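Local coordinates for protein polyhedrin (Simulium ubiquitum cypovirus, PDB 5A9A) that forms the crystalline matrix of cypovirus polyhedra, the insect virus occlusion bodies in which virus particles are probably embedded and protected, at residues Asp183-Tyr186 with Gly192-Ile195. Residues are numbered along the deposited sequence; the frame is centred on the assembly and turned at random.
Sequences DNRY and GQVI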
# COMPACT_ATOMS: atom_id res chain seq x y z
N ASP A 183 -4.87 -20.11 -19.68
CA ASP A 183 -5.03 -18.71 -20.04
C ASP A 183 -4.34 -17.81 -19.02
O ASP A 183 -4.89 -17.50 -17.97
CB ASP A 183 -6.51 -18.32 -20.13
CG ASP A 183 -6.71 -16.90 -20.62
OD1 ASP A 183 -5.71 -16.16 -20.75
OD2 ASP A 183 -7.87 -16.50 -20.88
N ASN A 184 -3.13 -17.38 -19.35
CA ASN A 184 -2.39 -16.46 -18.51
C ASN A 184 -2.96 -15.06 -18.62
O ASN A 184 -2.82 -14.40 -19.65
CB ASN A 184 -0.91 -16.44 -18.91
CG ASN A 184 -0.08 -15.56 -18.01
OD1 ASN A 184 -0.55 -15.09 -16.97
ND2 ASN A 184 1.17 -15.32 -18.40
N ARG A 185 -3.62 -14.59 -17.56
CA ARG A 185 -4.25 -13.28 -17.59
C ARG A 185 -3.22 -12.15 -17.43
O ARG A 185 -3.58 -10.98 -17.42
CB ARG A 185 -5.33 -13.17 -16.52
CG ARG A 185 -6.63 -13.85 -16.94
CD ARG A 185 -7.66 -13.85 -15.82
NE ARG A 185 -8.16 -12.51 -15.52
CZ ARG A 185 -8.80 -12.19 -14.40
NH1 ARG A 185 -9.00 -13.11 -13.46
NH2 ARG A 185 -9.23 -10.95 -14.21
N TYR A 186 -1.95 -12.52 -17.32
CA TYR A 186 -0.88 -11.53 -17.38
C TYR A 186 -0.45 -11.32 -18.83
O TYR A 186 0.54 -10.66 -19.11
CB TYR A 186 0.28 -11.94 -16.49
CG TYR A 186 -0.10 -11.82 -15.04
CD1 TYR A 186 -0.11 -10.59 -14.41
CD2 TYR A 186 -0.49 -12.94 -14.30
CE1 TYR A 186 -0.48 -10.46 -13.09
CE2 TYR A 186 -0.86 -12.82 -12.98
CZ TYR A 186 -0.86 -11.57 -12.38
OH TYR A 186 -1.22 -11.45 -11.07
N GLY A 192 -4.29 -5.57 -17.76
CA GLY A 192 -4.79 -4.30 -17.26
C GLY A 192 -5.84 -4.50 -16.19
O GLY A 192 -5.81 -3.88 -15.13
N GLN A 193 -6.79 -5.39 -16.48
CA GLN A 193 -7.87 -5.69 -15.55
C GLN A 193 -7.36 -6.35 -14.27
O GLN A 193 -7.81 -6.03 -13.17
CB GLN A 193 -8.91 -6.59 -16.22
CG GLN A 193 -9.97 -7.14 -15.28
CD GLN A 193 -10.99 -7.99 -16.01
OE1 GLN A 193 -11.22 -7.81 -17.21
NE2 GLN A 193 -11.61 -8.92 -15.29
N VAL A 194 -6.42 -7.27 -14.41
CA VAL A 194 -5.84 -7.94 -13.25
C VAL A 194 -5.19 -6.93 -12.32
O VAL A 194 -5.44 -6.93 -11.11
CB VAL A 194 -4.79 -9.00 -13.66
CG1 VAL A 194 -4.03 -9.50 -12.44
CG2 VAL A 194 -5.46 -10.16 -14.39
N ILE A 195 -4.37 -6.05 -12.88
CA ILE A 195 -3.64 -5.05 -12.09
C ILE A 195 -4.59 -4.09 -11.38
O ILE A 195 -4.43 -3.83 -10.18
CB ILE A 195 -2.68 -4.24 -12.97
CG1 ILE A 195 -1.52 -5.13 -13.44
CG2 ILE A 195 -2.13 -3.05 -12.20
CD1 ILE A 195 -0.71 -4.54 -14.58
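Val-194 points both of its methyls from helix 191-197 at the loop that precedes the helix, CG2 at Arg-185 and CG1 at Tyr-186, in a polyhedrin subunit whose loop between strand 170-176 and helix 191-197 makes an Asx turn at Asn-184. CG2 lies 3.7 Å from CB of Arg-185 and equally near the carbonyl O of that residue. A bend at chi3 (69°) turns the planar end of the arginine toward the helix, where the same methyl lies over one face of the guanidinium, 3.9 Å from CZ. CG1, anti to the backbone N of Val-194, meets the far end of the phenol obliquely, 3.7 Å from Tyr-186 CE1, the two side chains crossing at about a right angle. No hydrogen bond joins the two segments. Arg-185 NH2 and Gln-193 NE2 approach to 3.3 Å, but both are donors, and their flat groups stand 69° apart. Asp-31 reconciles them: its OD1 forms a salt bridge with Arg-185 NH2, while its OD2 accepts from Gln-193 NE2. Gln-30 OE1 takes a further bond from Arg-185 NH1, which gives this buried guanidinium partners on both terminal nitrogens. The tyrosine hydroxyl makes a weak hydrogen bond to Gln-196 NE2 of the second subunit, and Ile-195 packs against Ile-195 of that same subunit, placing the loop and helix at a contact between chains. At the edge of the tyrosine ring and in its plane lies Asn-184 OD1, which closes the Asx turn by accepting from Tyr-186 N over 2.9 Å, the donor standing well above the amide carbonyl plane.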